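Local coordinates for protein anthranilate synthase component I (Streptococcus pneumoniae serotype 4, PDB 5KCK) that belongs to the anthranilate synthase component-one family, has an alpha/beta fold with large antiparallel sheets, and pairs with a second copy of itself, at residues D69-L74 and T353-L358; S85-G90 and K138-E143; R378-E381 and K386-V389. All blocks are in the same frame, centred on the assembly; numbering follows the deposited sequence.

Contact 1. Residues D69-L74 and T353-L358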
loop_
_atom_site.group_PDB
_atom_site.type_symbol
_atom_site.label_atom_id
_atom_site.label_comp_id
_atom_site.label_asym_id
_atom_site.label_seq_id
_atom_site.Cartn_x
_atom_site.Cartn_y
_atom_site.Cartn_z
ATOM N N ASP A 69 15.001 8.961 39.277
ATOM C CA ASP A 69 14.524 9.815 38.196
ATOM C C ASP A 69 13.742 8.979 37.185
ATOM O O ASP A 69 14.182 7.885 36.814
ATOM C CB ASP A 69 15.683 10.514 37.487
ATOM C CG ASP A 69 15.242 11.192 36.204
ATOM O OD1 ASP A 69 14.822 12.363 36.277
ATOM O OD2 ASP A 69 15.292 10.552 35.127
ATOM N N PRO A 70 12.598 9.471 36.697
ATOM C CA PRO A 70 11.738 8.613 35.860
ATOM C C PRO A 70 12.346 8.229 34.527
ATOM O O PRO A 70 12.131 7.104 34.067
ATOM C CB PRO A 70 10.469 9.460 35.674
ATOM C CG PRO A 70 10.881 10.859 35.990
ATOM C CD PRO A 70 11.961 10.757 37.020
ATOM N N LEU A 71 13.080 9.129 33.871
ATOM C CA LEU A 71 13.621 8.772 32.565
ATOM C C LEU A 71 14.859 7.889 32.695
ATOM O O LEU A 71 15.026 6.943 31.917
ATOM C CB LEU A 71 13.925 10.032 31.748
ATOM C CG LEU A 71 12.706 10.909 31.445
ATOM C CD1 LEU A 71 13.089 12.082 30.547
ATOM C CD2 LEU A 71 11.582 10.088 30.833
ATOM N N ASP A 72 15.730 8.170 33.669
ATOM C CA ASP A 72 16.868 7.282 33.901
ATOM C C ASP A 72 16.401 5.878 34.260
ATOM O O ASP A 72 16.957 4.890 33.770
ATOM C CB ASP A 72 17.774 7.834 35.007
ATOM C CG ASP A 72 18.462 9.128 34.609
ATOM O OD1 ASP A 72 18.391 9.511 33.418
ATOM O OD2 ASP A 72 19.084 9.756 35.493
ATOM N N PHE A 73 15.371 5.768 35.105
ATOM C CA PHE A 73 14.877 4.446 35.468
ATOM C C PHE A 73 14.256 3.744 34.268
ATOM O O PHE A 73 14.506 2.556 34.037
ATOM C CB PHE A 73 13.860 4.544 36.609
ATOM C CG PHE A 73 13.413 3.201 37.133
ATOM C CD1 PHE A 73 14.271 2.417 37.895
ATOM C CD2 PHE A 73 12.141 2.718 36.851
ATOM C CE1 PHE A 73 13.865 1.172 38.377
ATOM C CE2 PHE A 73 11.724 1.482 37.331
ATOM C CZ PHE A 73 12.586 0.706 38.094
ATOM N N LEU A 74 13.441 4.462 33.493
ATOM C CA LEU A 74 12.813 3.841 32.336
ATOM C C LEU A 74 13.858 3.255 31.395
ATOM O O LEU A 74 13.718 2.120 30.926
ATOM C CB LEU A 74 11.941 4.854 31.604
ATOM C CG LEU A 74 11.354 4.364 30.283
ATOM C CD1 LEU A 74 10.192 3.423 30.544
ATOM C CD2 LEU A 74 10.948 5.546 29.394
ATOM N N THR A 353 22.293 8.601 25.981
ATOM C CA THR A 353 21.303 7.627 25.527
ATOM C C THR A 353 20.132 8.352 24.868
ATOM O O THR A 353 20.111 9.584 24.757
ATOM C CB THR A 353 20.772 6.771 26.684
ATOM O OG1 THR A 353 19.916 7.582 27.491
ATOM C CG2 THR A 353 21.926 6.207 27.544
ATOM N N ALA A 354 19.124 7.567 24.466
ATOM C CA ALA A 354 17.914 8.155 23.903
ATOM C C ALA A 354 17.221 9.093 24.886
ATOM O O ALA A 354 16.530 10.023 24.459
ATOM C CB ALA A 354 16.943 7.059 23.457
HETATM N N MSE A 355 17.380 8.873 26.195
HETATM C CA MSE A 355 16.773 9.780 27.182
HETATM C C MSE A 355 17.311 11.201 27.046
HETATM O O MSE A 355 16.567 12.168 27.180
HETATM C CB MSE A 355 17.005 9.272 28.605
HETATM C CG MSE A 355 16.484 7.866 28.826
HETATM SE SE MSE A 355 14.535 7.732 28.664
HETATM C CE MSE A 355 14.322 7.496 26.714
ATOM N N ASP A 356 18.614 11.315 26.785
ATOM C CA ASP A 356 19.199 12.628 26.545
ATOM C C ASP A 356 18.660 13.247 25.262
ATOM O O ASP A 356 18.458 14.463 25.205
ATOM C CB ASP A 356 20.721 12.512 26.521
ATOM C CG ASP A 356 21.263 11.869 27.797
ATOM O OD1 ASP A 356 21.184 12.529 28.857
ATOM O OD2 ASP A 356 21.735 10.705 27.750
ATOM N N ALA A 357 18.378 12.427 24.245
ATOM C CA ALA A 357 17.735 12.942 23.042
ATOM C C ALA A 357 16.341 13.457 23.358
ATOM O O ALA A 357 15.916 14.495 22.834
ATOM C CB ALA A 357 17.668 11.854 21.968
ATOM N N LEU A 358 15.618 12.742 24.223
ATOM C CA LEU A 358 14.278 13.165 24.603
ATOM C C LEU A 358 14.330 14.461 25.397
ATOM O O LEU A 358 13.589 15.404 25.112
ATOM C CB LEU A 358 13.596 12.057 25.408
ATOM C CG LEU A 358 12.308 12.439 26.126
ATOM C CD1 LEU A 358 11.316 12.943 25.115
ATOM C CD2 LEU A 358 11.754 11.239 26.858
HETATM O O HOH W 1 19.956 11.724 31.270
#

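Contact 2. Residues S85-G90 and K138-E143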
loop_
_atom_site.group_PDB
_atom_site.type_symbol
_atom_site.label_atom_id
_atom_site.label_comp_id
_atom_site.label_asym_id
_atom_site.label_seq_id
_atom_site.Cartn_x
_atom_site.Cartn_y
_atom_site.Cartn_z
ATOM N N SER A 85 17.780 -6.964 17.177
ATOM C CA SER A 85 16.717 -7.392 16.276
ATOM C C SER A 85 16.660 -6.438 15.091
ATOM O O SER A 85 17.033 -5.267 15.203
ATOM C CB SER A 85 15.356 -7.446 16.978
ATOM O OG SER A 85 14.316 -7.659 16.039
ATOM N N GLU A 86 16.180 -6.950 13.960
ATOM C CA GLU A 86 16.105 -6.197 12.712
ATOM C C GLU A 86 14.705 -5.665 12.417
ATOM O O GLU A 86 14.488 -5.085 11.348
ATOM C CB GLU A 86 16.577 -7.073 11.549
ATOM C CG GLU A 86 15.540 -8.089 11.052
ATOM C CD GLU A 86 15.070 -9.081 12.123
ATOM O OE1 GLU A 86 15.729 -9.208 13.185
ATOM O OE2 GLU A 86 14.030 -9.739 11.894
ATOM N N LEU A 87 13.720 -5.872 13.350
ATOM C CA LEU A 87 12.396 -5.267 13.290
ATOM C C LEU A 87 12.428 -3.891 13.949
ATOM O O LEU A 87 13.240 -3.650 14.846
ATOM C CB LEU A 87 11.372 -6.155 13.994
ATOM C CG LEU A 87 11.267 -7.597 13.481
ATOM C CD1 LEU A 87 10.419 -8.459 14.414
ATOM C CD2 LEU A 87 10.700 -7.622 12.061
ATOM N N PRO A 88 11.565 -2.960 13.523
ATOM C CA PRO A 88 11.650 -1.583 14.055
ATOM C C PRO A 88 11.582 -1.482 15.576
ATOM O O PRO A 88 12.309 -0.668 16.171
ATOM C CB PRO A 88 10.456 -0.881 13.387
ATOM C CG PRO A 88 9.558 -1.997 12.909
ATOM C CD PRO A 88 10.499 -3.088 12.517
ATOM N N PHE A 89 10.732 -2.283 16.224
ATOM C CA PHE A 89 10.522 -2.174 17.668
ATOM C C PHE A 89 11.327 -3.218 18.438
ATOM O O PHE A 89 12.142 -2.864 19.294
ATOM C CB PHE A 89 9.016 -2.267 17.981
ATOM C CG PHE A 89 8.685 -2.384 19.453
ATOM C CD1 PHE A 89 9.020 -1.373 20.347
ATOM C CD2 PHE A 89 8.005 -3.496 19.932
ATOM C CE1 PHE A 89 8.707 -1.489 21.702
ATOM C CE2 PHE A 89 7.678 -3.610 21.277
ATOM C CZ PHE A 89 8.037 -2.604 22.164
ATOM N N GLY A 90 11.134 -4.500 18.144
ATOM C CA GLY A 90 11.936 -5.520 18.811
ATOM C C GLY A 90 11.768 -5.636 20.316
ATOM O O GLY A 90 12.652 -6.176 20.993
ATOM N N LYS A 138 4.708 -9.573 5.424
ATOM C CA LYS A 138 4.991 -10.619 6.391
ATOM C C LYS A 138 4.640 -10.108 7.778
ATOM O O LYS A 138 4.842 -8.930 8.093
ATOM C CB LYS A 138 6.461 -11.064 6.348
ATOM C CG LYS A 138 6.848 -11.878 5.103
ATOM C CD LYS A 138 6.030 -13.161 4.987
ATOM C CE LYS A 138 6.487 -14.039 3.820
ATOM N NZ LYS A 138 6.118 -13.460 2.502
ATOM N N ILE A 139 4.101 -10.998 8.600
ATOM C CA ILE A 139 3.699 -10.664 9.955
ATOM C C ILE A 139 4.553 -11.481 10.916
ATOM O O ILE A 139 4.563 -12.715 10.848
ATOM C CB ILE A 139 2.208 -10.930 10.174
ATOM C CG1 ILE A 139 1.375 -10.212 9.100
ATOM C CG2 ILE A 139 1.827 -10.466 11.523
ATOM C CD1 ILE A 139 -0.104 -10.514 9.195
ATOM N N HIS A 140 5.277 -10.795 11.794
ATOM C CA HIS A 140 6.168 -11.427 12.759
ATOM C C HIS A 140 5.465 -11.457 14.110
ATOM O O HIS A 140 5.254 -10.410 14.728
ATOM C CB HIS A 140 7.494 -10.668 12.851
ATOM C CG HIS A 140 8.249 -10.615 11.559
ATOM N ND1 HIS A 140 9.314 -11.445 11.283
ATOM C CD2 HIS A 140 8.082 -9.840 10.460
ATOM C CE1 HIS A 140 9.769 -11.189 10.069
ATOM N NE2 HIS A 140 9.042 -10.216 9.548
ATOM N N VAL A 141 5.102 -12.649 14.572
ATOM C CA VAL A 141 4.481 -12.814 15.881
ATOM C C VAL A 141 5.567 -13.270 16.841
ATOM O O VAL A 141 6.132 -14.355 16.669
ATOM C CB VAL A 141 3.317 -13.813 15.833
ATOM C CG1 VAL A 141 2.599 -13.858 17.181
ATOM C CG2 VAL A 141 2.344 -13.434 14.714
ATOM N N ILE A 142 5.852 -12.456 17.858
ATOM C CA ILE A 142 7.058 -12.604 18.672
ATOM C C ILE A 142 6.676 -12.833 20.128
ATOM O O ILE A 142 5.838 -12.113 20.678
ATOM C CB ILE A 142 7.971 -11.369 18.560
ATOM C CG1 ILE A 142 8.294 -11.051 17.089
ATOM C CG2 ILE A 142 9.233 -11.559 19.411
ATOM C CD1 ILE A 142 9.362 -11.920 16.492
ATOM N N GLU A 143 7.311 -13.824 20.752
ATOM C CA GLU A 143 7.325 -13.979 22.199
ATOM C C GLU A 143 8.782 -14.050 22.618
ATOM O O GLU A 143 9.515 -14.922 22.142
ATOM C CB GLU A 143 6.565 -15.242 22.638
ATOM C CG GLU A 143 5.062 -15.195 22.387
ATOM C CD GLU A 143 4.322 -14.261 23.354
ATOM O OE1 GLU A 143 4.873 -13.946 24.435
ATOM O OE2 GLU A 143 3.181 -13.850 23.037
#

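Contact 3. Residues R378-E381 and K386-V389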
loop_
_atom_site.group_PDB
_atom_site.type_symbol
_atom_site.label_atom_id
_atom_site.label_comp_id
_atom_site.label_asym_id
_atom_site.label_seq_id
_atom_site.Cartn_x
_atom_site.Cartn_y
_atom_site.Cartn_z
ATOM N N ARG A 378 5.469 31.704 30.012
ATOM C CA ARG A 378 4.331 32.533 29.622
ATOM C C ARG A 378 3.096 31.688 29.325
ATOM O O ARG A 378 1.973 32.089 29.659
ATOM C CB ARG A 378 4.696 33.387 28.416
ATOM C CG ARG A 378 5.840 34.369 28.686
ATOM C CD ARG A 378 5.574 35.277 29.891
ATOM N NE ARG A 378 6.525 36.385 29.928
ATOM C CZ ARG A 378 6.725 37.179 30.973
ATOM N NH1 ARG A 378 6.042 36.995 32.093
ATOM N NH2 ARG A 378 7.616 38.159 30.897
ATOM N N ILE A 379 3.283 30.517 28.709
ATOM C CA ILE A 379 2.153 29.635 28.419
ATOM C C ILE A 379 1.401 29.284 29.695
ATOM O O ILE A 379 0.165 29.263 29.717
ATOM C CB ILE A 379 2.629 28.371 27.678
ATOM C CG1 ILE A 379 2.975 28.711 26.229
ATOM C CG2 ILE A 379 1.565 27.250 27.750
ATOM C CD1 ILE A 379 3.781 27.631 25.528
ATOM N N TYR A 380 2.122 29.026 30.781
ATOM C CA TYR A 380 1.456 28.655 32.019
ATOM C C TYR A 380 1.067 29.850 32.880
ATOM O O TYR A 380 0.487 29.662 33.956
ATOM C CB TYR A 380 2.319 27.667 32.796
ATOM C CG TYR A 380 2.011 26.245 32.385
ATOM C CD1 TYR A 380 0.928 25.971 31.549
ATOM C CD2 TYR A 380 2.774 25.178 32.837
ATOM C CE1 TYR A 380 0.620 24.680 31.173
ATOM C CE2 TYR A 380 2.476 23.879 32.462
ATOM C CZ TYR A 380 1.402 23.638 31.628
ATOM O OH TYR A 380 1.091 22.348 31.259
ATOM N N GLU A 381 1.349 31.069 32.428
ATOM C CA GLU A 381 0.704 32.239 33.000
ATOM C C GLU A 381 -0.609 32.555 32.303
ATOM O O GLU A 381 -1.459 33.230 32.886
ATOM C CB GLU A 381 1.647 33.452 32.938
ATOM C CG GLU A 381 2.892 33.288 33.818
ATOM C CD GLU A 381 3.968 34.350 33.582
ATOM O OE1 GLU A 381 3.804 35.223 32.701
ATOM O OE2 GLU A 381 4.995 34.301 34.291
ATOM N N LYS A 386 -3.613 22.367 32.792
ATOM C CA LYS A 386 -2.406 21.598 32.523
ATOM C C LYS A 386 -2.523 20.912 31.165
ATOM O O LYS A 386 -3.567 20.350 30.824
ATOM C CB LYS A 386 -2.200 20.563 33.628
ATOM C CG LYS A 386 -0.998 19.667 33.458
ATOM C CD LYS A 386 -0.860 18.771 34.675
ATOM C CE LYS A 386 0.320 17.828 34.536
ATOM N NZ LYS A 386 0.236 16.751 35.564
ATOM N N ARG A 387 -1.446 20.978 30.381
ATOM C CA ARG A 387 -1.490 20.428 29.028
ATOM C C ARG A 387 -1.596 18.911 29.041
ATOM O O ARG A 387 -2.384 18.336 28.280
ATOM C CB ARG A 387 -0.262 20.880 28.232
ATOM C CG ARG A 387 -0.412 22.305 27.739
ATOM C CD ARG A 387 0.780 22.788 26.955
ATOM N NE ARG A 387 0.430 24.014 26.247
ATOM C CZ ARG A 387 1.135 24.513 25.243
ATOM N NH1 ARG A 387 2.234 23.886 24.838
ATOM N NH2 ARG A 387 0.743 25.630 24.645
ATOM N N GLY A 388 -0.820 18.244 29.893
ATOM C CA GLY A 388 -0.921 16.791 29.974
ATOM C C GLY A 388 -0.314 16.125 28.757
ATOM O O GLY A 388 0.831 16.403 28.373
ATOM N N VAL A 389 -1.084 15.221 28.140
ATOM C CA VAL A 389 -0.590 14.494 26.968
ATOM C C VAL A 389 -0.291 15.460 25.827
ATOM O O VAL A 389 0.755 15.369 25.173
ATOM C CB VAL A 389 -1.596 13.415 26.531
ATOM C CG1 VAL A 389 -1.198 12.844 25.160
ATOM C CG2 VAL A 389 -1.688 12.304 27.579
#

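Contact 1. Residues D69-L74 and T353-L358
Asp69 OD2 takes the N-H groups of both Leu71 and Asp72, and Leu71 also touches Met355 across the contact. The bond from Asp72 N to Asp69 OD2 is 2.8 Å and nearly straight, entering close to the C-O axis. The bond from Leu71 N is bent and weak. The other carboxylate oxygen, OD1, is bonded to Tyr105 OH, so both carboxylate oxygens have partners. Leu71 and Met355 have the closest CA atoms of the two segments, 6.3 Å apart. Met355 is modelled as selenomethionine. Its side chain bends at chi2 and chi3, the latter 85°, and this bend brings SE against the other helix. Met355 SE lies 3.4 Å from Leu71 O and 3.9 Å from Leu71 CB. Leu74 CD2 reaches the same selenium at a looser distance. The axes of the two short helical segments run roughly antiparallel, at 149°, and approach to 10.1 Å. Both segments are helix N-termini with side-chain caps. At 353-358 the cap is a capping box: Thr353 OG1 accepts from Met355 N, while Asp356 OD2 accepts from Thr353 N through its anti lone pair, at 2.8 Å. Beyond the selenium, Leu71 and Leu358 cross at about a right angle. Leu71 CD1 stops 4.0 Å from Leu358 CD2. Leu358 also packs on Leu405 and Leu260, and Met355 on Met403, so helix 354-361 lies between helix 70-78 and the sheet strands 403-407 and 259-264. Toward the outer side, one water donates to Asp356 OD1 and, weakly, to Asp72 OD1. It links two carboxylates whose like charges do not touch, and may ease their mutual repulsion.

Contact 2. Residues S85-G90 and K138-E143
Leu87 and His140 both place CG opposite the carbonyl carbon, with chi1 of -56° and -60°, and these two rotations bring a methyl over an imidazole. Leu87 CD2 sits above the centre of the His140 ring, 3.8 Å from its centroid and 11° off the ring normal. This is a CH-pi contact. The other branch turns along the strand: Leu87 CD1 is 4.0 Å from His140 CB and meets Ile142 CD1 tip to tip at 4.2 Å. Thus one leucine fork spans His140 and Ile142, two residues of the same face of the strand. An ST turn shapes the loop just before it, with Ser85 OG accepting from Leu87 N at 3.3 Å, although Ser85 is poorly ordered. His140 ND1 is hydrogen-bonded to Glu4 OE2 of the second subunit. Strand 138-144 pairs with strand 128-133 on one edge and forms an antiparallel ladder with a strand of the second subunit, so the sheet runs on across the subunit interface. Val141 packs on helix 152-166, while the 85-90 loop lies over the side of His140 and Ile142, with Pro88 on Val131 of strand 128-133.

Contact 3. Residues R378-E381 and K386-V389
Tyr380 and Lys386 have the nearest CA atoms of the two segments, 8.1 Å apart, where the end of helix 372-382 faces the loop that follows it. The contact closes this helix-to-strand connection, which leads on to strand 393-398 of the long antiparallel sheet. Tyr380 points its ring across to the loop and ends it at a backbone amide. Arg387 N donates to Tyr380 OH over 3.0 Å at 175°, a nearly straight bond that comes in at the ring edge, near its plane. The hydroxyl is also hydrogen-bonded to Asp100 OD1, and Asp100 OD2 accepts from Gly388 N, so one carboxylate holds both the tyrosine and the loop. Arg387 CB lies 3.6 Å from Tyr380 OH. From there the side chain runs out straight as far as NE, with chi2 at 180°, and this carries the guanidinium back to the helix beside Ile379. The Ile379 and Arg387 side chains cross at about a right angle. Ile379 CG2 rests over one guanidinium face, toward its rim, 3.6 Å from Arg387 NH2. Ile379 CD1 lies 3.7 Å from Arg387 NH2. The guanidinium plane stands at 82° to the Tyr380 ring. Around this guanidinium, NH1 donates to Val367 O, NH2 forms a salt bridge with Glu383, and the group makes a cation-pi contact with Tyr99. Within the helix, Arg378 pairs with Glu381 one turn on, and its NH2 has a second acidic partner in Asp208. Arg378 NH1 reaches the syn lone pair of Glu381 OE1 at 2.9 Å, with the carboxylate at the edge of the guanidinium and in its plane.

Overall arrangement
Contacts 1 and 3 are buried, whereas contact 2 is only partly buried and lies beside the subunit interface. Contact 1 joins helices from the two family regions through selenium and leucine packing, with polar groups kept to the caps and a bridging water. Contact 3 is local in sequence and uses a tyrosine-to-backbone bond and a buried arginine. Contact 2 rests on a leucine methyl over a histidine. Its 85-90 loop follows helix 70-78 of contact 1 and enters strand 92-97. That strand neighbours strand 393-398, into which the loop of contact 3 leads. Contacts 2 and 3 lie on opposite sides of the chain centre, their centres about 37 Å apart.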